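Local coordinates for protein DNA-dependent metalloprotease WSS1 homolog 2 (Schizosaccharomyces pombe, PDB 5JIG) that probably cleaves DNA-bound proteins as a DNA-dependent metalloendopeptidase in the repair of covalent DNA-protein cross-links, at residues D18-Y23 against R76-R81; E98-V103 against W112-Q117. All coordinates share one frame; numbering follows the deposited sequence.

Interaction 1. Residues D18-Y23 against R76-R81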
# COMPACT_ATOMS: atom_id res chain seq x y z
N ASP A 18 16.80 -1.45 -6.37
CA ASP A 18 16.57 -2.85 -5.91
C ASP A 18 15.94 -2.91 -4.39
O ASP A 18 15.12 -3.72 -4.01
CB ASP A 18 17.82 -3.71 -6.02
CG ASP A 18 18.16 -4.13 -7.50
OD1 ASP A 18 17.37 -3.88 -8.43
OD2 ASP A 18 19.27 -4.65 -7.73
N ARG A 19 16.38 -1.95 -3.61
CA ARG A 19 15.88 -1.73 -2.24
C ARG A 19 14.42 -1.23 -2.27
O ARG A 19 13.57 -1.69 -1.51
CB ARG A 19 16.77 -0.79 -1.52
CG ARG A 19 16.43 -0.59 -0.10
CD ARG A 19 17.56 0.23 0.55
NE ARG A 19 17.13 0.73 1.80
CZ ARG A 19 17.69 1.70 2.52
NH1 ARG A 19 17.06 2.03 3.63
NH2 ARG A 19 18.82 2.37 2.11
N ALA A 20 14.10 -0.31 -3.18
CA ALA A 20 12.72 0.14 -3.34
C ALA A 20 11.85 -1.06 -3.75
O ALA A 20 10.71 -1.18 -3.28
CB ALA A 20 12.61 1.22 -4.39
N LEU A 21 12.35 -1.92 -4.63
CA LEU A 21 11.57 -3.08 -5.06
C LEU A 21 11.36 -4.03 -3.88
O LEU A 21 10.24 -4.55 -3.68
CB LEU A 21 12.22 -3.76 -6.25
CG LEU A 21 11.48 -4.98 -6.76
CD1 LEU A 21 10.02 -4.69 -7.12
CD2 LEU A 21 12.26 -5.53 -7.93
N ARG A 22 12.41 -4.30 -3.09
CA ARG A 22 12.23 -5.12 -1.93
C ARG A 22 11.20 -4.54 -0.96
O ARG A 22 10.45 -5.29 -0.32
CB ARG A 22 13.59 -5.27 -1.13
CG ARG A 22 14.62 -6.11 -1.78
CD ARG A 22 15.69 -6.50 -0.72
NE ARG A 22 16.50 -5.42 -0.11
CZ ARG A 22 16.60 -5.13 1.20
NH1 ARG A 22 17.45 -4.21 1.59
NH2 ARG A 22 15.83 -5.73 2.11
N TYR A 23 11.12 -3.22 -0.88
CA TYR A 23 10.14 -2.56 -0.04
C TYR A 23 8.72 -2.88 -0.55
O TYR A 23 7.83 -3.26 0.23
CB TYR A 23 10.41 -1.05 -0.05
CG TYR A 23 9.91 -0.24 1.13
CD1 TYR A 23 10.67 0.79 1.62
CD2 TYR A 23 8.70 -0.47 1.73
CE1 TYR A 23 10.24 1.57 2.68
CE2 TYR A 23 8.25 0.30 2.79
CZ TYR A 23 9.03 1.31 3.28
OH TYR A 23 8.56 2.02 4.36
N ARG A 76 4.82 6.79 -1.81
CA ARG A 76 6.12 7.44 -1.70
C ARG A 76 6.96 6.61 -0.72
O ARG A 76 6.57 6.44 0.44
CB ARG A 76 5.99 8.89 -1.26
CG ARG A 76 7.31 9.61 -1.27
CD ARG A 76 7.35 10.83 -0.42
NE ARG A 76 6.36 11.78 -0.86
CZ ARG A 76 6.57 12.97 -1.37
NH1 ARG A 76 5.51 13.61 -1.81
NH2 ARG A 76 7.80 13.53 -1.35
N LEU A 77 8.03 6.00 -1.21
CA LEU A 77 8.89 5.17 -0.38
C LEU A 77 10.06 5.96 0.17
O LEU A 77 10.63 5.56 1.21
CB LEU A 77 9.41 4.00 -1.19
CG LEU A 77 8.35 3.09 -1.78
CD1 LEU A 77 9.06 1.99 -2.59
CD2 LEU A 77 7.44 2.48 -0.70
N ARG A 78 10.48 7.02 -0.54
CA ARG A 78 11.75 7.67 -0.31
C ARG A 78 11.60 8.97 0.39
O ARG A 78 10.56 9.66 0.28
CB ARG A 78 12.47 7.89 -1.66
CG ARG A 78 12.92 6.61 -2.33
CD ARG A 78 13.50 6.88 -3.70
NE ARG A 78 13.87 5.69 -4.40
CZ ARG A 78 15.12 5.16 -4.45
NH1 ARG A 78 15.35 4.07 -5.13
NH2 ARG A 78 16.10 5.79 -3.80
N THR A 79 12.61 9.33 1.16
CA THR A 79 12.74 10.64 1.78
C THR A 79 13.73 11.55 1.06
O THR A 79 13.83 12.73 1.42
CB THR A 79 13.21 10.52 3.25
OG1 THR A 79 14.46 9.84 3.25
CG2 THR A 79 12.24 9.73 4.10
N ASP A 80 14.49 11.05 0.14
CA ASP A 80 15.46 11.78 -0.70
C ASP A 80 15.67 10.99 -1.97
O ASP A 80 14.98 9.99 -2.19
CB ASP A 80 16.78 12.07 0.10
CG ASP A 80 17.47 10.83 0.53
OD1 ASP A 80 17.90 10.80 1.73
OD2 ASP A 80 17.63 9.88 -0.25
N ARG A 81 16.59 11.38 -2.82
CA ARG A 81 16.80 10.76 -4.12
C ARG A 81 18.03 9.93 -4.16
O ARG A 81 18.55 9.64 -5.28
CB ARG A 81 16.74 11.81 -5.24
CG ARG A 81 15.35 12.24 -5.52
CD ARG A 81 15.27 13.47 -6.34
NE ARG A 81 15.74 14.56 -5.50
CZ ARG A 81 15.81 15.84 -5.84
NH1 ARG A 81 16.23 16.73 -4.94
NH2 ARG A 81 15.50 16.23 -7.07

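Interaction 2. Residues E98-V103 against W112-Q117. With NI (nickel (II) ion), chain B.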
# COMPACT_ATOMS: atom_id res chain seq x y z
N GLU A 98 -4.72 4.13 1.15
CA GLU A 98 -5.02 4.03 -0.27
C GLU A 98 -5.98 2.88 -0.58
O GLU A 98 -6.88 3.06 -1.41
CB GLU A 98 -3.77 3.93 -1.13
CG GLU A 98 -2.71 5.01 -0.91
CD GLU A 98 -3.15 6.38 -0.82
OE1 GLU A 98 -4.23 6.71 -1.32
OE2 GLU A 98 -2.35 7.16 -0.23
N LEU A 99 -5.84 1.75 0.06
CA LEU A 99 -6.78 0.66 -0.16
C LEU A 99 -8.20 1.05 0.23
O LEU A 99 -9.17 0.63 -0.41
CB LEU A 99 -6.35 -0.58 0.61
CG LEU A 99 -5.12 -1.30 0.02
CD1 LEU A 99 -4.62 -2.32 1.01
CD2 LEU A 99 -5.45 -1.99 -1.30
N THR A 100 -8.35 1.85 1.30
CA THR A 100 -9.66 2.31 1.72
C THR A 100 -10.36 3.08 0.62
O THR A 100 -11.58 3.04 0.46
CB THR A 100 -9.51 3.16 3.02
OG1 THR A 100 -8.86 2.42 4.03
CG2 THR A 100 -10.86 3.53 3.58
N HIS A 101 -9.59 3.82 -0.19
CA HIS A 101 -10.09 4.53 -1.34
C HIS A 101 -10.59 3.61 -2.47
O HIS A 101 -11.20 4.09 -3.43
CB HIS A 101 -9.07 5.49 -1.93
CG HIS A 101 -8.84 6.75 -1.12
ND1 HIS A 101 -9.84 7.63 -0.81
CD2 HIS A 101 -7.69 7.32 -0.71
CE1 HIS A 101 -9.29 8.67 -0.20
NE2 HIS A 101 -7.99 8.54 -0.13
N ASN A 102 -10.40 2.30 -2.37
CA ASN A 102 -11.11 1.39 -3.28
C ASN A 102 -12.60 1.51 -3.10
O ASN A 102 -13.35 1.21 -4.05
CB ASN A 102 -10.69 -0.04 -3.08
CG ASN A 102 -9.28 -0.35 -3.57
OD1 ASN A 102 -8.65 0.46 -4.24
ND2 ASN A 102 -8.78 -1.53 -3.26
N VAL A 103 -13.07 1.90 -1.90
CA VAL A 103 -14.47 1.95 -1.54
C VAL A 103 -14.92 3.37 -1.37
O VAL A 103 -16.01 3.74 -1.83
CB VAL A 103 -14.72 1.12 -0.23
CG1 VAL A 103 -16.18 1.13 0.22
CG2 VAL A 103 -14.22 -0.30 -0.40
N TRP A 112 -13.03 6.77 7.31
CA TRP A 112 -12.19 6.54 8.48
C TRP A 112 -12.65 5.34 9.30
O TRP A 112 -11.82 4.66 9.91
CB TRP A 112 -12.06 7.81 9.30
CG TRP A 112 -11.26 8.87 8.62
CD1 TRP A 112 -11.71 10.07 8.15
CD2 TRP A 112 -9.87 8.80 8.28
NE1 TRP A 112 -10.70 10.75 7.54
CE2 TRP A 112 -9.56 10.01 7.62
CE3 TRP A 112 -8.85 7.86 8.49
CZ2 TRP A 112 -8.27 10.28 7.17
CZ3 TRP A 112 -7.58 8.15 8.04
CH2 TRP A 112 -7.30 9.32 7.39
N GLU A 113 -13.95 5.02 9.30
CA GLU A 113 -14.41 3.83 9.95
C GLU A 113 -13.75 2.56 9.32
O GLU A 113 -13.21 1.70 10.03
CB GLU A 113 -15.94 3.76 9.88
CG GLU A 113 -16.53 2.51 10.47
CD GLU A 113 -18.05 2.43 10.28
OE1 GLU A 113 -18.73 2.27 11.23
OE2 GLU A 113 -18.56 2.64 9.15
N LEU A 114 -13.82 2.48 8.01
CA LEU A 114 -13.21 1.35 7.33
C LEU A 114 -11.69 1.36 7.51
O LEU A 114 -11.12 0.33 7.79
CB LEU A 114 -13.56 1.36 5.85
CG LEU A 114 -13.04 0.11 5.10
CD1 LEU A 114 -13.48 -1.19 5.64
CD2 LEU A 114 -13.36 0.25 3.60
N PHE A 115 -11.05 2.52 7.43
CA PHE A 115 -9.62 2.60 7.66
C PHE A 115 -9.25 2.03 9.02
O PHE A 115 -8.29 1.30 9.16
CB PHE A 115 -9.16 4.06 7.54
CG PHE A 115 -7.71 4.23 7.88
CD1 PHE A 115 -6.71 4.00 6.97
CD2 PHE A 115 -7.31 4.66 9.15
CE1 PHE A 115 -5.38 4.16 7.29
CE2 PHE A 115 -5.98 4.82 9.47
CZ PHE A 115 -5.02 4.59 8.53
N ARG A 116 -10.00 2.40 10.08
CA ARG A 116 -9.68 1.88 11.40
C ARG A 116 -9.86 0.34 11.47
O ARG A 116 -9.08 -0.37 12.09
CB ARG A 116 -10.55 2.55 12.47
CG ARG A 116 -10.17 3.99 12.80
CD ARG A 116 -10.89 4.48 14.03
NE ARG A 116 -12.33 4.47 13.88
CZ ARG A 116 -13.05 5.43 13.34
NH1 ARG A 116 -14.35 5.21 13.11
NH2 ARG A 116 -12.54 6.56 12.99
N GLN A 117 -10.92 -0.13 10.82
CA GLN A 117 -11.17 -1.59 10.84
C GLN A 117 -10.08 -2.35 10.10
O GLN A 117 -9.63 -3.41 10.55
CB GLN A 117 -12.53 -1.83 10.19
CG GLN A 117 -13.66 -1.36 11.08
CD GLN A 117 -14.97 -1.24 10.34
OE1 GLN A 117 -15.07 -0.99 9.18
NE2 GLN A 117 -15.99 -1.14 11.09
NI NI B . -6.59 9.90 0.56
O HOH W 1 -6.82 11.14 -1.16
O HOH W 2 -4.93 11.24 1.01

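Interaction 1. Residues D18-Y23 against R76-R81
Ala20, on helix 17-29, and Leu77, in the loop that follows strand 72-76, approach to 7.0 Å between their CA atoms, the shortest such spacing between 18-23 and 76-81. The contact rests on packing, and Leu77 is its centre. Its CG is anti to the carbonyl carbon (chi1 -59°), which sends the forked end at the helix. One branch, CD1, lies 3.6 Å from Ala20 O and 4.1 Å from Ala20 CB. The other, CD2, sits over one face of the Tyr23 ring, 4.0 Å from its centroid and only 11° off the ring normal, a CH-pi contact. The Tyr23 ring is fixed at its far end too, because OH is hydrogen-bonded to Arg86 O. An alanine in place of Leu77 would take away both methyl branches and would probably open a gap between the loop and the helix, costing the Tyr23 ring its CH-pi partner. Arg78, extended from CG to NE, brings NH1 to 4.0 Å from Ala20 CB, an oblique approach. Its polar end is held by a salt bridge from NE to Glu49 and a hydrogen bond from NH1 to Pro15 O. Ala20 and Leu77 both touch Glu49 of strand 44-50, and Leu77 and Tyr23 touch Val91. The contact thus ties helix 17-29 to the loop after strand 72-76, beside strand 44-50 and helix 88-100, on which the HExxH motif of this WLM metalloprotease domain begins.

Interaction 2. Residues E98-V103 against W112-Q117
Thr100 of helix 88-100 faces Phe115 of helix 109-122, with CA atoms 5.9 Å apart. From CB, which points toward that helix, the Thr100 side chain divides. Its OG1 lies 3.7 Å from Phe115 CA and meets the Phe115 ring at its edge, in plane, without bonding to it; the hydroxyl instead donates a hydrogen bond to Ile96 O, one turn back. The other branch, CG2, is anti to the backbone N and reaches 4.0 Å from Phe115 N and 4.1 Å from Leu114 CD2. That leucine methyl is also 4.1 Å from Val103 CG2, so it is shared by Thr100 and Val103, the latter crossing Leu114 at about a right angle. The Phe115 ring itself has Trp112 CZ3 over one face, 3.7 Å above the plane and offset toward the rim. On the metal side, His101 NE2 binds the nickel ion at 2.1 Å; His97, His107 and two waters are among its other ligands. The contact thus lays helix 109-122 against helix 88-100, where Phe115 also touches Ser93, Ile96 and His97, while His40 of helix 31-40 touches both Val103 and Leu114.

Overall arrangement
Interactions 1 and 2 do not touch: their centres are 24 Å apart, on opposite sides of the chain's centre, and their nearest atoms are about 7 Å apart. What they share is helix 88-100. Interaction 1 packs on it through Val91, whereas interaction 2 uses the part beside the metal. Distances between side chains separate the two: Leu77 stays about 10 Å from Glu98, the predicted catalytic residue, but Phe115 is about 4 Å from His97 and Thr100 about 7 Å from His107. Nickel here occupies the three-histidine site that binds the catalytic zinc. Interaction 2, which includes Glu98 and His101, therefore directly adjoins that site, while interaction 1 is more remote packing.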